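Local coordinates for NADB-Rossmann Superfamily protein (Streptococcus agalactiae, PDB 3LEC) that probably methylates N1 of adenine 22 in tRNA through a Rossmann-like methyltransferase fold, and binds a zinc ion, at residues 82-86 with 111-115; 171-175 with 222-226. All coordinates share one frame; numbering follows the deposited sequence.

Contact 1 of 2, residues 82-86 with 111-115; sequences LSAFE and DIDKL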
# COMPACT_ATOMS: atom_id res chain seq x y z
N LEU A 82 8.08 -10.99 4.80
CA LEU A 82 9.31 -10.62 4.14
C LEU A 82 10.35 -11.75 4.11
O LEU A 82 11.40 -11.56 3.55
CB LEU A 82 9.89 -9.34 4.73
CG LEU A 82 8.96 -8.11 4.80
CD1 LEU A 82 9.80 -6.88 4.94
CD2 LEU A 82 8.03 -7.97 3.60
N SER A 83 10.05 -12.90 4.72
CA SER A 83 10.90 -14.10 4.62
C SER A 83 10.92 -14.64 3.19
O SER A 83 11.70 -15.53 2.85
CB SER A 83 10.41 -15.20 5.57
OG SER A 83 10.61 -14.86 6.93
N ALA A 84 10.02 -14.12 2.34
CA ALA A 84 9.92 -14.54 0.94
C ALA A 84 11.15 -14.08 0.13
O ALA A 84 11.28 -14.42 -1.02
CB ALA A 84 8.67 -14.00 0.31
N PHE A 85 12.03 -13.29 0.73
CA PHE A 85 13.28 -12.97 0.01
C PHE A 85 14.54 -13.10 0.86
O PHE A 85 14.46 -13.20 2.08
CB PHE A 85 13.23 -11.62 -0.73
CG PHE A 85 13.55 -10.42 0.13
CD1 PHE A 85 14.74 -9.72 -0.07
CD2 PHE A 85 12.68 -9.98 1.11
CE1 PHE A 85 15.04 -8.60 0.72
CE2 PHE A 85 12.96 -8.89 1.89
CZ PHE A 85 14.16 -8.19 1.71
N GLU A 86 15.69 -13.12 0.17
CA GLU A 86 16.99 -13.30 0.81
C GLU A 86 17.96 -12.29 0.24
O GLU A 86 17.71 -11.73 -0.82
CB GLU A 86 17.54 -14.70 0.50
CG GLU A 86 17.03 -15.80 1.38
CD GLU A 86 17.91 -17.03 1.30
OE1 GLU A 86 18.19 -17.49 0.17
OE2 GLU A 86 18.32 -17.55 2.36
N ASP A 111 9.71 -7.71 10.29
CA ASP A 111 10.91 -7.98 9.51
C ASP A 111 11.67 -6.72 9.13
O ASP A 111 12.29 -6.64 8.07
CB ASP A 111 10.57 -8.80 8.26
CG ASP A 111 10.41 -10.28 8.57
OD1 ASP A 111 11.35 -10.88 9.15
OD2 ASP A 111 9.35 -10.85 8.25
N ILE A 112 11.66 -5.76 10.04
CA ILE A 112 12.28 -4.46 9.79
C ILE A 112 13.75 -4.53 9.36
O ILE A 112 14.20 -3.77 8.49
CB ILE A 112 12.07 -3.47 10.97
CG1 ILE A 112 12.55 -2.07 10.57
CG2 ILE A 112 12.76 -3.97 12.27
CD1 ILE A 112 11.97 -0.94 11.40
N ASP A 113 14.51 -5.45 9.95
CA ASP A 113 15.92 -5.61 9.58
C ASP A 113 16.12 -5.91 8.09
O ASP A 113 17.10 -5.48 7.47
CB ASP A 113 16.59 -6.70 10.44
CG ASP A 113 16.79 -6.27 11.91
OD1 ASP A 113 16.60 -5.07 12.23
OD2 ASP A 113 17.14 -7.13 12.75
N LYS A 114 15.18 -6.66 7.51
CA LYS A 114 15.26 -7.02 6.09
C LYS A 114 15.09 -5.84 5.11
O LYS A 114 15.39 -5.95 3.93
CB LYS A 114 14.27 -8.15 5.77
CG LYS A 114 14.51 -9.38 6.63
CD LYS A 114 14.01 -10.65 5.97
CE LYS A 114 14.92 -11.09 4.83
NZ LYS A 114 14.83 -12.54 4.61
N LEU A 115 14.63 -4.70 5.62
CA LEU A 115 14.38 -3.57 4.77
C LEU A 115 15.65 -2.75 4.57
O LEU A 115 15.68 -1.82 3.77
CB LEU A 115 13.27 -2.69 5.39
CG LEU A 115 11.91 -3.39 5.54
CD1 LEU A 115 10.97 -2.54 6.36
CD2 LEU A 115 11.31 -3.67 4.17
O HOH W 1 8.82 -13.49 8.93
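Lys114 reaches across Phe85 to grip its backbone: Lys114 NZ donates a short hydrogen bond of 2.6 Å to Phe85 O. The C=O...N angle is 157°, and the donor is tilted 20° from the carbonyl plane. The lysine bends at chi3 (74°), and Lys114 CE passes over one face of the Phe85 ring, towards its rim. A long aliphatic chain with a charged end suits this place, since its methylenes can lie against an aromatic ring while the ammonium group meets a carbonyl beyond. The rim of the ring also meets backbone, with Phe85 CZ 3.4 Å from Lys114 O. Beside this pair carbon meets carbon. Leu82 CB lies 3.6 Å from Asp111 CB, the apolar part of the acid, the side chains running past each other in opposite directions, and Leu82 CD1 meets Leu115 CD2 at 3.6 Å, the two leucines crossing at about a right angle. At the outer side a water joins the polar groups, accepting from Ser83 OG (3.0 Å) and donating to Asp111 OD2 (2.8 Å). Further inward, Leu82 and Phe85 rest on strand 23-28, and Phe85 and Leu115 both touch Ile94 of strand 93-99. Two loops, each with a short 3-10 segment, are joined against the parallel strands, one ahead of strand 93-99 and the other ahead of strand 120-125, in the alternating strand-and-helix architecture of a Rossmann-like methyltransferase fold.

Contact 2 of 2, residues 171-175 with 222-226; sequences KELRF and DIKEV
Phe175 and Val226 meet through torsions that aim a flat ring and a methyl at each other. Phe175 CG stands anti to its own carbonyl carbon (chi1 -62°), which carries the ring towards helix 210-227, while Val226 CG2, lying beside the backbone N, turns towards the ring. The methyl sits over the ring centre in a CH-pi contact, Val226 CG2 lying 3.5 Å from the centroid and 10° off the normal. Arg174 CG, from the ring's own helix, lies against the opposite face, offset toward its rim, so aliphatic carbon touches both faces. Ile223 comes in at the edge, near the ring plane, with its CG1 3.8 Å from Phe175 CZ. A broad apolar ring suits this place because it can use face and edge at once, and the beta-branched partners offer compact groups close to their helix.

Towards the outside, Lys171 runs past Val226 and ends in a salt bridge, its NZ 3.2 Å from Glu225 OE1, the two side chains crossing at about a right angle. Glu225 OE2 is hydrogen-bonded to Gln221 one turn earlier, which would help to steady the carboxylate.

The axes of the short helical segments 171-175 and 222-226 cross at -89° and approach to 11.5 Å, a gap that a phenylalanine can fill. Helix 185-204 extends the packing: Trp191 meets the Phe175 ring and touches Ile223, and Phe187 touches Val226. Leu180 of helix 177-182 packs on both Phe175 and Val226, so four helices converge here. Arg174 also salt-bridges Glu129, tying helix 170-175 to helix 129-138, between strands 120-125 and 141-150.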
# COMPACT_ATOMS: atom_id res chain seq x y z
N LYS A 171 -2.37 16.01 11.14
CA LYS A 171 -3.13 16.17 9.89
C LYS A 171 -2.49 15.38 8.75
O LYS A 171 -3.18 14.69 8.00
CB LYS A 171 -3.25 17.64 9.47
CG LYS A 171 -4.34 18.39 10.19
CD LYS A 171 -4.93 19.45 9.29
CE LYS A 171 -5.86 20.35 10.08
NZ LYS A 171 -5.77 21.77 9.58
N GLU A 172 -1.17 15.50 8.62
CA GLU A 172 -0.43 14.81 7.56
C GLU A 172 -0.52 13.31 7.74
O GLU A 172 -0.62 12.57 6.77
CB GLU A 172 1.03 15.27 7.50
CG GLU A 172 1.28 16.60 6.79
CD GLU A 172 2.68 17.16 7.06
OE1 GLU A 172 3.23 16.94 8.16
OE2 GLU A 172 3.23 17.83 6.16
N LEU A 173 -0.50 12.86 8.99
CA LEU A 173 -0.62 11.43 9.26
C LEU A 173 -1.97 10.94 8.76
O LEU A 173 -2.05 9.90 8.12
CB LEU A 173 -0.43 11.14 10.76
CG LEU A 173 0.98 11.21 11.34
CD1 LEU A 173 0.99 11.25 12.87
CD2 LEU A 173 1.86 10.06 10.84
N ARG A 174 -3.03 11.71 9.04
CA ARG A 174 -4.39 11.26 8.76
C ARG A 174 -4.77 11.43 7.29
O ARG A 174 -5.41 10.56 6.72
CB ARG A 174 -5.42 11.97 9.68
CG ARG A 174 -6.89 11.71 9.29
CD ARG A 174 -7.36 10.25 9.52
NE ARG A 174 -6.94 9.29 8.49
CZ ARG A 174 -7.25 7.99 8.50
NH1 ARG A 174 -6.84 7.20 7.52
NH2 ARG A 174 -7.99 7.48 9.49
N PHE A 175 -4.35 12.54 6.69
CA PHE A 175 -4.77 12.88 5.32
C PHE A 175 -3.75 12.60 4.24
O PHE A 175 -4.13 12.38 3.07
CB PHE A 175 -5.23 14.34 5.27
CG PHE A 175 -6.41 14.61 6.16
CD1 PHE A 175 -7.68 14.36 5.71
CD2 PHE A 175 -6.23 15.06 7.45
CE1 PHE A 175 -8.78 14.56 6.53
CE2 PHE A 175 -7.33 15.28 8.29
CZ PHE A 175 -8.60 15.03 7.83
N ASP A 222 -11.14 17.98 12.26
CA ASP A 222 -9.97 17.81 11.37
C ASP A 222 -10.42 17.84 9.91
O ASP A 222 -9.85 18.55 9.07
CB ASP A 222 -9.22 16.49 11.65
CG ASP A 222 -8.36 16.53 12.92
OD1 ASP A 222 -7.92 17.63 13.35
OD2 ASP A 222 -8.09 15.44 13.49
N ILE A 223 -11.48 17.08 9.62
CA ILE A 223 -11.97 17.02 8.26
C ILE A 223 -12.49 18.38 7.82
O ILE A 223 -12.14 18.86 6.74
CB ILE A 223 -13.00 15.91 8.05
CG1 ILE A 223 -12.36 14.53 8.25
CG2 ILE A 223 -13.58 16.00 6.65
CD1 ILE A 223 -13.37 13.41 8.21
N LYS A 224 -13.30 19.01 8.67
CA LYS A 224 -13.84 20.34 8.36
C LYS A 224 -12.72 21.29 8.00
O LYS A 224 -12.86 22.08 7.08
CB LYS A 224 -14.65 20.90 9.53
CG LYS A 224 -16.02 20.24 9.67
CD LYS A 224 -16.99 21.09 10.48
CE LYS A 224 -18.15 20.24 10.97
NZ LYS A 224 -19.31 21.06 11.42
N GLU A 225 -11.60 21.21 8.72
CA GLU A 225 -10.46 22.09 8.44
C GLU A 225 -9.84 21.84 7.08
O GLU A 225 -9.60 22.77 6.30
CB GLU A 225 -9.43 22.03 9.58
CG GLU A 225 -9.96 22.63 10.88
CD GLU A 225 -9.03 22.48 12.08
OE1 GLU A 225 -7.96 21.84 11.96
OE2 GLU A 225 -9.37 23.01 13.15
N VAL A 226 -9.61 20.56 6.77
CA VAL A 226 -9.03 20.17 5.50
C VAL A 226 -9.93 20.61 4.34
O VAL A 226 -9.46 21.19 3.36
CB VAL A 226 -8.77 18.63 5.49
CG1 VAL A 226 -8.48 18.11 4.09
CG2 VAL A 226 -7.62 18.32 6.42

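In the fold
The two contacts lie on opposite sides of the chain's centre, with their own centres 33 Å apart and nearest atoms about 15 Å apart, so they do not touch. Contact 1 belongs to the Rossmann-like sheet domain, whereas contact 2 joins helices that follow the last strand, 155-163, and thus ties the C-terminal helical part together. The zinc site, formed by Asp140 and His165, lies at moderate range from contact 1: the side chain of Leu115 is about 14 Å from the metal and about 10 Å from that of Asp140. Neither contact supplies a zinc ligand, and contact 2 lies away from the site.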